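Local coordinates for protein DJ-1 homolog D (PDB 4OGG), which belongs to the DJ-1/PfpI family of the Glutaminase_I clan and carries two DJ-1-like alpha/beta domains in a single chain, at residues G203-D208 / R237-I242; E210-F215 / H257-T262; L199-D204 / D226-E231; T47-F52 / F59-H64. All blocks are in the same frame, centred on the assembly; numbering follows the deposited sequence.

Contact 1. Residues G203-D208 / R237-I242; sequences GDYMED and RCPTAI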
loop_
_atom_site.group_PDB
_atom_site.type_symbol
_atom_site.label_atom_id
_atom_site.label_comp_id
_atom_site.label_asym_id
_atom_site.label_seq_id
_atom_site.Cartn_x
_atom_site.Cartn_y
_atom_site.Cartn_z
ATOM N N GLY C 203 0.407 -22.199 -5.081
ATOM C CA GLY C 203 1.218 -21.403 -5.982
ATOM C C GLY C 203 1.194 -19.946 -5.566
ATOM O O GLY C 203 0.384 -19.550 -4.728
ATOM N N ASP C 204 2.073 -19.138 -6.146
ATOM C CA ASP C 204 2.110 -17.729 -5.799
ATOM C C ASP C 204 0.800 -17.026 -6.115
ATOM O O ASP C 204 0.201 -17.225 -7.176
ATOM C CB ASP C 204 3.253 -17.014 -6.527
ATOM C CG ASP C 204 4.618 -17.455 -6.042
ATOM O OD1 ASP C 204 4.688 -18.139 -5.000
ATOM O OD2 ASP C 204 5.622 -17.106 -6.700
ATOM N N TYR C 205 0.364 -16.209 -5.165
ATOM C CA TYR C 205 -0.848 -15.420 -5.282
ATOM C C TYR C 205 -2.165 -16.179 -5.301
ATOM O O TYR C 205 -3.141 -15.731 -5.896
ATOM C CB TYR C 205 -0.732 -14.487 -6.488
ATOM C CG TYR C 205 0.488 -13.602 -6.376
ATOM C CD1 TYR C 205 0.584 -12.635 -5.373
ATOM C CD2 TYR C 205 1.575 -13.775 -7.229
ATOM C CE1 TYR C 205 1.733 -11.867 -5.222
ATOM C CE2 TYR C 205 2.725 -13.013 -7.086
ATOM C CZ TYR C 205 2.799 -12.063 -6.083
ATOM O OH TYR C 205 3.942 -11.311 -5.946
ATOM N N MET C 206 -2.194 -17.339 -4.653
ATOM C CA MET C 206 -3.443 -18.071 -4.548
ATOM C C MET C 206 -4.222 -17.192 -3.563
ATOM O O MET C 206 -3.614 -16.393 -2.844
ATOM C CB MET C 206 -3.194 -19.475 -3.982
ATOM C CG MET C 206 -2.388 -19.504 -2.705
ATOM S SD MET C 206 -1.882 -21.189 -2.285
ATOM C CE MET C 206 -0.362 -20.851 -1.413
ATOM N N GLU C 207 -5.548 -17.304 -3.535
ATOM C CA GLU C 207 -6.340 -16.465 -2.638
ATOM C C GLU C 207 -6.103 -16.818 -1.168
ATOM O O GLU C 207 -6.152 -17.983 -0.771
ATOM C CB GLU C 207 -7.833 -16.567 -2.984
ATOM C CG GLU C 207 -8.597 -15.242 -2.846
ATOM C CD GLU C 207 -8.938 -14.877 -1.408
ATOM O OE1 GLU C 207 -9.162 -13.676 -1.132
ATOM O OE2 GLU C 207 -9.001 -15.786 -0.559
ATOM N N ASP C 208 -5.832 -15.776 -0.387
ATOM C CA ASP C 208 -5.546 -15.827 1.048
ATOM C C ASP C 208 -6.465 -16.750 1.865
ATOM O O ASP C 208 -5.990 -17.619 2.598
ATOM C CB ASP C 208 -5.601 -14.386 1.579
ATOM C CG ASP C 208 -5.424 -14.285 3.079
ATOM O OD1 ASP C 208 -4.268 -14.166 3.553
ATOM O OD2 ASP C 208 -6.458 -14.311 3.784
ATOM N N ARG C 237 7.928 -20.061 1.164
ATOM C CA ARG C 237 6.648 -19.389 1.321
ATOM C C ARG C 237 6.118 -18.870 -0.006
ATOM O O ARG C 237 6.884 -18.538 -0.915
ATOM C CB ARG C 237 6.775 -18.226 2.305
ATOM C CG ARG C 237 7.008 -18.655 3.742
ATOM C CD ARG C 237 7.058 -17.454 4.669
ATOM N NE ARG C 237 7.078 -17.859 6.071
ATOM C CZ ARG C 237 6.067 -18.465 6.686
ATOM N NH1 ARG C 237 4.949 -18.736 6.026
ATOM N NH2 ARG C 237 6.175 -18.805 7.964
ATOM N N CYS C 238 4.795 -18.830 -0.108
ATOM C CA CYS C 238 4.108 -18.330 -1.290
ATOM C C CYS C 238 3.330 -17.101 -0.868
ATOM O O CYS C 238 2.635 -17.124 0.149
ATOM C CB CYS C 238 3.099 -19.348 -1.823
ATOM S SG CYS C 238 3.751 -20.662 -2.855
ATOM N N PRO C 239 3.453 -16.004 -1.623
ATOM C CA PRO C 239 2.697 -14.810 -1.245
ATOM C C PRO C 239 1.247 -15.100 -1.631
ATOM O O PRO C 239 0.995 -15.915 -2.519
ATOM C CB PRO C 239 3.328 -13.723 -2.108
ATOM C CG PRO C 239 3.695 -14.477 -3.363
ATOM C CD PRO C 239 4.307 -15.742 -2.796
ATOM N N THR C 240 0.289 -14.468 -0.965
ATOM C CA THR C 240 -1.100 -14.714 -1.317
ATOM C C THR C 240 -1.787 -13.423 -1.718
ATOM O O THR C 240 -1.270 -12.328 -1.488
ATOM C CB THR C 240 -1.889 -15.357 -0.157
ATOM O OG1 THR C 240 -1.972 -14.439 0.941
ATOM C CG2 THR C 240 -1.210 -16.650 0.291
ATOM N N ALA C 241 -2.954 -13.559 -2.332
ATOM C CA ALA C 241 -3.714 -12.403 -2.764
ATOM C C ALA C 241 -5.041 -12.347 -2.036
ATOM O O ALA C 241 -5.711 -13.367 -1.871
ATOM C CB ALA C 241 -3.955 -12.460 -4.275
ATOM N N ILE C 242 -5.404 -11.157 -1.578
ATOM C CA ILE C 242 -6.680 -10.968 -0.917
ATOM C C ILE C 242 -7.611 -10.379 -1.964
ATOM O O ILE C 242 -7.381 -9.280 -2.469
ATOM C CB ILE C 242 -6.565 -10.004 0.283
ATOM C CG1 ILE C 242 -5.891 -10.732 1.451
ATOM C CG2 ILE C 242 -7.942 -9.476 0.672
ATOM C CD1 ILE C 242 -5.799 -9.932 2.719
#
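P239 CG sits over one face of the Y205 ring, toward its rim, 3.9 Å from the centroid and 18° off the normal, a CH-pi contact; R282 adds a cation-pi partner. Y205 CG stands beside its own backbone N (chi1 -57°). From the base, Y205 CB lies 4.4 Å from A241 CB; further out, CD1, CE1 and CZ all face P239 CG, with CZ to CG at 3.7 Å, and OH ends near the same carbon. The backbones meet just below the ring, where Y205 N donates to P239 O at 2.7 Å. Beside it, D204 OD1 touches P239 CD at 3.3 Å while forming a salt bridge with K232. Beyond the ring the chains run on as a parallel pair: A241 N donates to M206 O (3.0 Å) and D208 N to A241 O (2.8 Å). E207 points its carboxylate past A241 O; its OE2 takes the N-H of Y209, and OE1 is hydrogen-bonded to H243 N and to H64 NE2. Thus a type II turn, G203 to M206, leads through a parallel beta bridge at E207 and A241 into helix 208-221, whose N-cap is E207.

Contact 2. Residues E210-F215 / H257-T262; sequences EVKVPF and HTFALT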
loop_
_atom_site.group_PDB
_atom_site.type_symbol
_atom_site.label_atom_id
_atom_site.label_comp_id
_atom_site.label_asym_id
_atom_site.label_seq_id
_atom_site.Cartn_x
_atom_site.Cartn_y
_atom_site.Cartn_z
ATOM N N GLU C 210 -8.832 -18.890 0.589
ATOM C CA GLU C 210 -9.001 -20.161 -0.103
ATOM C C GLU C 210 -7.947 -21.221 0.129
ATOM O O GLU C 210 -8.197 -22.406 -0.105
ATOM C CB GLU C 210 -9.215 -19.884 -1.587
ATOM C CG GLU C 210 -10.414 -18.966 -1.766
ATOM C CD GLU C 210 -10.627 -18.505 -3.183
ATOM O OE1 GLU C 210 -11.432 -17.568 -3.366
ATOM O OE2 GLU C 210 -10.001 -19.072 -4.102
ATOM N N VAL C 211 -6.770 -20.816 0.587
ATOM C CA VAL C 211 -5.754 -21.805 0.900
ATOM C C VAL C 211 -5.813 -22.086 2.405
ATOM O O VAL C 211 -5.920 -23.236 2.824
ATOM C CB VAL C 211 -4.319 -21.334 0.526
ATOM C CG1 VAL C 211 -4.000 -19.999 1.183
ATOM C CG2 VAL C 211 -3.300 -22.395 0.956
ATOM N N LYS C 212 -5.798 -21.029 3.211
ATOM C CA LYS C 212 -5.784 -21.182 4.660
ATOM C C LYS C 212 -7.013 -21.820 5.292
ATOM O O LYS C 212 -6.883 -22.699 6.143
ATOM C CB LYS C 212 -5.533 -19.830 5.336
ATOM C CG LYS C 212 -4.939 -19.951 6.743
ATOM C CD LYS C 212 -3.465 -20.360 6.683
ATOM C CE LYS C 212 -2.789 -20.249 8.046
ATOM N NZ LYS C 212 -1.326 -20.555 7.984
ATOM N N VAL C 213 -8.201 -21.381 4.894
ATOM C CA VAL C 213 -9.412 -21.928 5.492
ATOM C C VAL C 213 -9.596 -23.426 5.265
ATOM O O VAL C 213 -9.747 -24.183 6.226
ATOM C CB VAL C 213 -10.667 -21.155 5.025
ATOM C CG1 VAL C 213 -11.919 -21.761 5.652
ATOM C CG2 VAL C 213 -10.546 -19.691 5.440
ATOM N N PRO C 214 -9.586 -23.884 4.002
ATOM C CA PRO C 214 -9.761 -25.329 3.811
ATOM C C PRO C 214 -8.604 -26.115 4.430
ATOM O O PRO C 214 -8.805 -27.171 5.034
ATOM C CB PRO C 214 -9.807 -25.478 2.288
ATOM C CG PRO C 214 -10.358 -24.144 1.831
ATOM C CD PRO C 214 -9.595 -23.179 2.707
ATOM N N PHE C 215 -7.395 -25.582 4.287
ATOM C CA PHE C 215 -6.199 -26.236 4.809
ATOM C C PHE C 215 -6.298 -26.467 6.313
ATOM O O PHE C 215 -6.135 -27.591 6.789
ATOM C CB PHE C 215 -4.960 -25.393 4.477
ATOM C CG PHE C 215 -3.653 -26.074 4.786
ATOM C CD1 PHE C 215 -2.998 -25.843 5.992
ATOM C CD2 PHE C 215 -3.073 -26.942 3.867
ATOM C CE1 PHE C 215 -1.784 -26.466 6.281
ATOM C CE2 PHE C 215 -1.857 -27.572 4.146
ATOM C CZ PHE C 215 -1.213 -27.333 5.355
ATOM N N HIS C 257 -1.541 -13.015 3.714
ATOM C CA HIS C 257 -0.468 -13.609 4.517
ATOM C C HIS C 257 0.377 -14.509 3.621
ATOM O O HIS C 257 -0.140 -15.107 2.682
ATOM C CB HIS C 257 -1.012 -14.513 5.635
ATOM C CG HIS C 257 -2.015 -13.871 6.543
ATOM N ND1 HIS C 257 -3.306 -13.589 6.148
ATOM C CD2 HIS C 257 -1.945 -13.546 7.856
ATOM C CE1 HIS C 257 -3.989 -13.127 7.181
ATOM N NE2 HIS C 257 -3.187 -13.092 8.229
ATOM N N THR C 258 1.669 -14.626 3.910
ATOM C CA THR C 258 2.489 -15.534 3.121
ATOM C C THR C 258 2.151 -16.920 3.664
ATOM O O THR C 258 1.950 -17.089 4.870
ATOM C CB THR C 258 3.995 -15.249 3.285
ATOM O OG1 THR C 258 4.353 -15.296 4.670
ATOM C CG2 THR C 258 4.332 -13.878 2.718
ATOM N N PHE C 259 2.057 -17.900 2.776
ATOM C CA PHE C 259 1.709 -19.256 3.176
ATOM C C PHE C 259 2.894 -20.188 3.003
ATOM O O PHE C 259 3.530 -20.206 1.951
ATOM C CB PHE C 259 0.513 -19.739 2.353
ATOM C CG PHE C 259 0.045 -21.116 2.713
ATOM C CD1 PHE C 259 0.637 -22.236 2.144
ATOM C CD2 PHE C 259 -0.984 -21.294 3.631
ATOM C CE1 PHE C 259 0.211 -23.518 2.481
ATOM C CE2 PHE C 259 -1.418 -22.572 3.975
ATOM C CZ PHE C 259 -0.818 -23.685 3.398
ATOM N N ALA C 260 3.184 -20.964 4.044
ATOM C CA ALA C 260 4.317 -21.886 4.021
ATOM C C ALA C 260 3.977 -23.273 3.493
ATOM O O ALA C 260 3.028 -23.907 3.953
ATOM C CB ALA C 260 4.918 -21.997 5.418
ATOM N N LEU C 261 4.763 -23.739 2.526
ATOM C CA LEU C 261 4.565 -25.065 1.954
ATOM C C LEU C 261 5.094 -26.091 2.951
ATOM O O LEU C 261 5.920 -25.763 3.803
ATOM C CB LEU C 261 5.308 -25.193 0.620
ATOM C CG LEU C 261 4.872 -24.223 -0.484
ATOM C CD1 LEU C 261 5.677 -24.489 -1.741
ATOM C CD2 LEU C 261 3.381 -24.388 -0.760
ATOM N N THR C 262 4.623 -27.328 2.840
ATOM C CA THR C 262 5.034 -28.380 3.765
ATOM C C THR C 262 5.743 -29.558 3.111
ATOM O O THR C 262 6.501 -30.270 3.772
ATOM C CB THR C 262 3.823 -28.950 4.518
ATOM O OG1 THR C 262 2.975 -29.643 3.593
ATOM C CG2 THR C 262 3.028 -27.830 5.184
HETATM O O HOH W 1 -0.246 -18.297 6.394
#
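F259 puts its ring under V211 CG2, which stands over the ring centre 3.6 Å from the centroid and only 12° off the normal, a close CH-pi contact. This is helix-on-strand packing in the second DJ-1/PfpI domain: helix 208-221 offers V211, K212 and F215 to the short strand 259-260, and a single phenylalanine takes them all. F259 CB points to the helix, and CG is anti to the backbone N (chi1 -178°). The far end of the ring then meets F215. F259 CZ comes down over the centre of the F215 face, nearly equidistant from its six atoms, with F215 CG at 4.0 Å; the centroids are 5.2 Å apart and the planes stand at 90°, a T-shaped pair with F259 giving the edge. F215 in turn meets F200 edge-to-face, so the aromatic series runs on into the central sheet. P214, just before it, has no N-H to give, and the helix kinks there. Close to the plane of the F259 ring, K212 CD passes the rim at 4.0 Å from CD2. The lysine chain bends at chi2 and then runs out extended, carrying the ammonium beyond the ring to a salt bridge with E174. There a water joins the two segments, accepting from K212 NZ at 3.0 Å and donating to T258 O at 2.9 Å.

Contact 3. Residues L199-D204 / D226-E231; sequences LFLCGD and DAVCPE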
loop_
_atom_site.group_PDB
_atom_site.type_symbol
_atom_site.label_atom_id
_atom_site.label_comp_id
_atom_site.label_asym_id
_atom_site.label_seq_id
_atom_site.Cartn_x
_atom_site.Cartn_y
_atom_site.Cartn_z
ATOM N N LEU C 199 -3.743 -33.495 -0.195
ATOM C CA LEU C 199 -2.718 -32.719 -0.890
ATOM C C LEU C 199 -3.303 -31.425 -1.450
ATOM O O LEU C 199 -4.348 -31.436 -2.094
ATOM C CB LEU C 199 -2.117 -33.528 -2.046
ATOM C CG LEU C 199 -1.105 -32.774 -2.916
ATOM C CD1 LEU C 199 0.126 -32.440 -2.094
ATOM C CD2 LEU C 199 -0.724 -33.617 -4.119
ATOM N N PHE C 200 -2.618 -30.314 -1.197
ATOM C CA PHE C 200 -3.049 -29.004 -1.681
ATOM C C PHE C 200 -2.110 -28.515 -2.772
ATOM O O PHE C 200 -0.901 -28.445 -2.561
ATOM C CB PHE C 200 -3.037 -27.978 -0.544
ATOM C CG PHE C 200 -4.333 -27.871 0.200
ATOM C CD1 PHE C 200 -4.868 -28.971 0.862
ATOM C CD2 PHE C 200 -5.014 -26.659 0.250
ATOM C CE1 PHE C 200 -6.066 -28.862 1.569
ATOM C CE2 PHE C 200 -6.208 -26.539 0.952
ATOM C CZ PHE C 200 -6.736 -27.643 1.614
ATOM N N LEU C 201 -2.662 -28.185 -3.936
ATOM C CA LEU C 201 -1.857 -27.670 -5.039
ATOM C C LEU C 201 -1.818 -26.154 -4.887
ATOM O O LEU C 201 -2.787 -25.464 -5.205
ATOM C CB LEU C 201 -2.482 -28.053 -6.380
ATOM C CG LEU C 201 -2.450 -29.549 -6.702
ATOM C CD1 LEU C 201 -3.275 -29.838 -7.942
ATOM C CD2 LEU C 201 -1.000 -29.980 -6.900
ATOM N N CYS C 202 -0.694 -25.648 -4.393
ATOM C CA CYS C 202 -0.524 -24.221 -4.156
ATOM C C CYS C 202 0.362 -23.524 -5.179
ATOM O O CYS C 202 0.988 -24.166 -6.026
ATOM C CB CYS C 202 0.058 -23.999 -2.757
ATOM S SG CYS C 202 -0.920 -24.737 -1.420
ATOM N N GLY C 203 0.407 -22.199 -5.081
ATOM C CA GLY C 203 1.218 -21.403 -5.982
ATOM C C GLY C 203 1.194 -19.946 -5.566
ATOM O O GLY C 203 0.384 -19.550 -4.728
ATOM N N ASP C 204 2.073 -19.138 -6.146
ATOM C CA ASP C 204 2.110 -17.729 -5.799
ATOM C C ASP C 204 0.800 -17.026 -6.115
ATOM O O ASP C 204 0.201 -17.225 -7.176
ATOM C CB ASP C 204 3.253 -17.014 -6.527
ATOM C CG ASP C 204 4.618 -17.455 -6.042
ATOM O OD1 ASP C 204 4.688 -18.139 -5.000
ATOM O OD2 ASP C 204 5.622 -17.106 -6.700
ATOM N N ASP C 226 -0.892 -31.731 3.342
ATOM C CA ASP C 226 0.359 -31.231 2.785
ATOM C C ASP C 226 0.102 -30.192 1.702
ATOM O O ASP C 226 -0.897 -30.254 0.991
ATOM C CB ASP C 226 1.186 -32.383 2.202
ATOM C CG ASP C 226 1.530 -33.438 3.236
ATOM O OD1 ASP C 226 1.983 -33.067 4.338
ATOM O OD2 ASP C 226 1.353 -34.640 2.943
ATOM N N ALA C 227 1.019 -29.240 1.583
ATOM C CA ALA C 227 0.908 -28.180 0.590
ATOM C C ALA C 227 2.172 -28.159 -0.258
ATOM O O ALA C 227 3.282 -28.137 0.276
ATOM C CB ALA C 227 0.712 -26.834 1.284
ATOM N N VAL C 228 2.002 -28.168 -1.576
ATOM C CA VAL C 228 3.143 -28.153 -2.484
ATOM C C VAL C 228 2.980 -27.124 -3.597
ATOM O O VAL C 228 1.869 -26.699 -3.915
ATOM C CB VAL C 228 3.362 -29.531 -3.140
ATOM C CG1 VAL C 228 3.546 -30.596 -2.065
ATOM C CG2 VAL C 228 2.182 -29.872 -4.043
ATOM N N CYS C 229 4.109 -26.741 -4.183
ATOM C CA CYS C 229 4.152 -25.783 -5.280
ATOM C C CYS C 229 5.387 -26.099 -6.113
ATOM O O CYS C 229 6.459 -26.353 -5.570
ATOM C CB CYS C 229 4.250 -24.350 -4.744
ATOM S SG CYS C 229 4.526 -23.084 -6.017
ATOM N N PRO C 230 5.249 -26.104 -7.446
ATOM C CA PRO C 230 6.399 -26.398 -8.306
ATOM C C PRO C 230 7.563 -25.449 -8.029
ATOM O O PRO C 230 7.361 -24.298 -7.641
ATOM C CB PRO C 230 5.828 -26.219 -9.709
ATOM C CG PRO C 230 4.406 -26.645 -9.540
ATOM C CD PRO C 230 4.018 -25.971 -8.243
ATOM N N GLU C 231 8.782 -25.944 -8.226
ATOM C CA GLU C 231 9.990 -25.151 -8.016
ATOM C C GLU C 231 10.228 -24.733 -6.571
ATOM O O GLU C 231 11.238 -24.096 -6.269
ATOM C CB GLU C 231 9.968 -23.904 -8.905
ATOM C CG GLU C 231 10.015 -24.203 -10.395
ATOM C CD GLU C 231 9.987 -22.945 -11.242
ATOM O OE1 GLU C 231 10.897 -22.102 -11.088
ATOM O OE2 GLU C 231 9.054 -22.800 -12.061
#
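A parallel strand pair at one margin of the six-stranded sheet of the second domain forms this contact: L199 to L201 lies against D226 to V228, the outermost strand on that side within the chain. Helix 208-221 links the two in a beta-alpha-beta crossover. The short strands run at 26° to one another and are tied by three backbone bonds in alternation: F200 N donates to D226 O (2.8 Å), V228 N to F200 O (3.1 Å) and C202 N to V228 O (2.8 Å). Side chains divide between the two faces. On that of L199, L201 and V228, the L199 and V228 side chains cross at about a right angle; L199 CG is anti to the backbone N (chi1 175°), and the turn at chi2 (66°) places CD1, which lies 3.8 Å from V228 CG2, while L201 CD2 approaches the same methyl from further off. The other face, covered by the crossover helix, brings F200 CB to 4.3 Å from A227 CB and C202 SG to 3.8 Å from the same A227 methyl. Here the F200 ring turns away from the partner strand and onto P214 and L218, whereas V211 covers C202. Past the strands the pairing gives way to the C229 side chain lying against the backbone of C202 and G203. C229 CB packs 3.5 Å from C202 O, and its sulphur, SG, settles 3.7 Å from the CA of G203.

Contact 4. Residues T47-F52 / F59-H64; sequences TAVHDF and FESRGH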
loop_
_atom_site.group_PDB
_atom_site.type_symbol
_atom_site.label_atom_id
_atom_site.label_comp_id
_atom_site.label_asym_id
_atom_site.label_seq_id
_atom_site.Cartn_x
_atom_site.Cartn_y
_atom_site.Cartn_z
ATOM N N THR C 47 -10.376 -5.783 8.647
ATOM C CA THR C 47 -9.578 -6.778 9.354
ATOM C C THR C 47 -8.103 -6.478 9.142
ATOM O O THR C 47 -7.741 -5.719 8.246
ATOM C CB THR C 47 -9.855 -8.215 8.856
ATOM O OG1 THR C 47 -9.457 -8.331 7.487
ATOM C CG2 THR C 47 -11.340 -8.549 8.975
ATOM N N ALA C 48 -7.259 -7.077 9.973
ATOM C CA ALA C 48 -5.820 -6.884 9.865
ATOM C C ALA C 48 -5.145 -8.179 9.448
ATOM O O ALA C 48 -5.564 -9.268 9.847
ATOM C CB ALA C 48 -5.252 -6.422 11.203
ATOM N N VAL C 49 -4.113 -8.051 8.625
ATOM C CA VAL C 49 -3.323 -9.196 8.194
ATOM C C VAL C 49 -2.045 -9.069 9.010
ATOM O O VAL C 49 -1.295 -8.108 8.839
ATOM C CB VAL C 49 -2.957 -9.121 6.688
ATOM C CG1 VAL C 49 -1.934 -10.209 6.348
ATOM C CG2 VAL C 49 -4.202 -9.292 5.831
ATOM N N HIS C 50 -1.822 -10.002 9.927
ATOM C CA HIS C 50 -0.619 -9.982 10.749
ATOM C C HIS C 50 0.275 -11.113 10.290
ATOM O O HIS C 50 0.017 -12.287 10.561
ATOM C CB HIS C 50 -0.978 -10.117 12.229
ATOM C CG HIS C 50 -1.546 -8.860 12.816
ATOM N ND1 HIS C 50 -1.986 -8.773 14.119
ATOM C CD2 HIS C 50 -1.710 -7.628 12.279
ATOM C CE1 HIS C 50 -2.393 -7.539 14.361
ATOM N NE2 HIS C 50 -2.236 -6.824 13.262
ATOM N N ASP C 51 1.326 -10.736 9.571
ATOM C CA ASP C 51 2.260 -11.692 9.009
ATOM C C ASP C 51 3.597 -11.665 9.735
ATOM O O ASP C 51 4.053 -10.613 10.182
ATOM C CB ASP C 51 2.469 -11.375 7.527
ATOM C CG ASP C 51 2.664 -12.616 6.686
ATOM O OD1 ASP C 51 2.946 -12.472 5.479
ATOM O OD2 ASP C 51 2.527 -13.729 7.229
ATOM N N PHE C 52 4.218 -12.833 9.836
ATOM C CA PHE C 52 5.507 -12.973 10.500
ATOM C C PHE C 52 6.595 -13.106 9.442
ATOM O O PHE C 52 7.116 -14.193 9.189
ATOM C CB PHE C 52 5.475 -14.203 11.404
ATOM C CG PHE C 52 4.325 -14.201 12.368
ATOM C CD1 PHE C 52 4.317 -13.336 13.459
ATOM C CD2 PHE C 52 3.224 -15.027 12.158
ATOM C CE1 PHE C 52 3.228 -13.292 14.329
ATOM C CE2 PHE C 52 2.129 -14.990 13.020
ATOM C CZ PHE C 52 2.131 -14.121 14.108
ATOM N N PHE C 59 4.106 -7.700 10.957
ATOM C CA PHE C 59 3.825 -6.566 10.086
ATOM C C PHE C 59 2.316 -6.570 9.881
ATOM O O PHE C 59 1.691 -7.628 9.957
ATOM C CB PHE C 59 4.519 -6.763 8.738
ATOM C CG PHE C 59 4.131 -5.750 7.698
ATOM C CD1 PHE C 59 4.504 -4.419 7.830
ATOM C CD2 PHE C 59 3.390 -6.132 6.584
ATOM C CE1 PHE C 59 4.147 -3.477 6.865
ATOM C CE2 PHE C 59 3.027 -5.197 5.615
ATOM C CZ PHE C 59 3.406 -3.869 5.757
ATOM N N GLU C 60 1.725 -5.406 9.634
ATOM C CA GLU C 60 0.283 -5.342 9.409
ATOM C C GLU C 60 -0.133 -4.607 8.139
ATOM O O GLU C 60 0.434 -3.576 7.783
ATOM C CB GLU C 60 -0.442 -4.686 10.592
ATOM C CG GLU C 60 -1.962 -4.524 10.347
ATOM C CD GLU C 60 -2.686 -3.794 11.467
ATOM O OE1 GLU C 60 -2.606 -4.252 12.624
ATOM O OE2 GLU C 60 -3.337 -2.759 11.190
ATOM N N SER C 61 -1.136 -5.161 7.466
ATOM C CA SER C 61 -1.722 -4.560 6.274
ATOM C C SER C 61 -3.204 -4.903 6.406
ATOM O O SER C 61 -3.584 -5.655 7.311
ATOM C CB SER C 61 -1.122 -5.148 4.984
ATOM O OG SER C 61 -1.391 -6.530 4.837
ATOM N N ARG C 62 -4.052 -4.350 5.546
ATOM C CA ARG C 62 -5.479 -4.644 5.651
ATOM C C ARG C 62 -5.885 -5.945 4.971
ATOM O O ARG C 62 -5.361 -6.301 3.920
ATOM C CB ARG C 62 -6.316 -3.491 5.084
ATOM C CG ARG C 62 -6.413 -2.296 6.013
ATOM C CD ARG C 62 -7.475 -1.306 5.571
ATOM N NE ARG C 62 -8.824 -1.873 5.553
ATOM C CZ ARG C 62 -9.931 -1.140 5.468
ATOM N NH1 ARG C 62 -9.842 0.183 5.398
ATOM N NH2 ARG C 62 -11.123 -1.720 5.445
ATOM N N GLY C 63 -6.830 -6.649 5.589
ATOM C CA GLY C 63 -7.314 -7.900 5.028
ATOM C C GLY C 63 -8.676 -7.708 4.390
ATOM O O GLY C 63 -9.037 -6.595 4.008
ATOM N N HIS C 64 -9.439 -8.788 4.264
ATOM C CA HIS C 64 -10.770 -8.690 3.671
ATOM C C HIS C 64 -11.690 -7.972 4.650
ATOM O O HIS C 64 -11.538 -8.109 5.863
ATOM C CB HIS C 64 -11.406 -10.070 3.434
ATOM C CG HIS C 64 -10.564 -11.033 2.655
ATOM N ND1 HIS C 64 -9.476 -11.684 3.198
ATOM C CD2 HIS C 64 -10.708 -11.522 1.401
ATOM C CE1 HIS C 64 -8.990 -12.535 2.312
ATOM N NE2 HIS C 64 -9.720 -12.456 1.213
HETATM O O HOH W 2 -10.308 -4.860 5.792
#
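H50 carries CG beside its backbone N (chi1 -75°) and E60 carries its own anti to N (chi1 176°). The two side chains leave neighbouring strands and lie side by side, pointing the same way. E60 stays extended beyond CG; its CG lies at the ring edge in plane, near CD2 and NE2, with CB close to CD2. H50 NE2 then donates to E60 OE1 at 2.7 Å, straight out in the ring plane. The acceptor is met on its anti side, somewhat out of the carboxylate plane, and the two flat groups are turned by 20°. Both ends of this His-carboxylate pair are held elsewhere: ND1 bonds to OZ2 of the modified cysteine at position 118, and E60 OE2 forms a salt bridge with R89. The scaffold beneath is an antiparallel beta hairpin of strands 44-51 and 59-62. Its bonds pair V49 with S61 (V49 N to S61 O 2.8 Å, S61 N to V49 O 3.3 Å) and D51 with F59 (F59 N to D51 O 3.0 Å). Where the strands end, G63 N donates to T47 O at 3.0 Å. T47 OG1 donates to H64 O at 2.6 Å, and a water accepts from T47 N and R62 NH2 and donates to G63 O. On the face away from H50, V49 CB meets S61 OG, and V49 CG2 rests 3.5 Å from G63 CA.

Overall arrangement
Contacts 1, 2 and 3 belong to the second domain and share elements: 1 and 3 both contain G203 and D204, and helix 208-221 follows contact 1, supplies contact 2 and covers a face of contact 3. All four are largely buried, with R62 and T262 as exposed touching residues. Backbone bonds dominate contact 3, contact 1 mixes them with turn and proline-ring packing, and contact 2 has no direct hydrogen bond across it. Contact 4, in the first domain, combines a bonded hairpin with a polar pair beside the modified cysteine. It still touches the others: its H64 and G63 meet E207 and I242 of contact 1, and D51 OD1 bonds to T258 N of contact 2, while contact 3 stays about 12 Å away at nearest atoms.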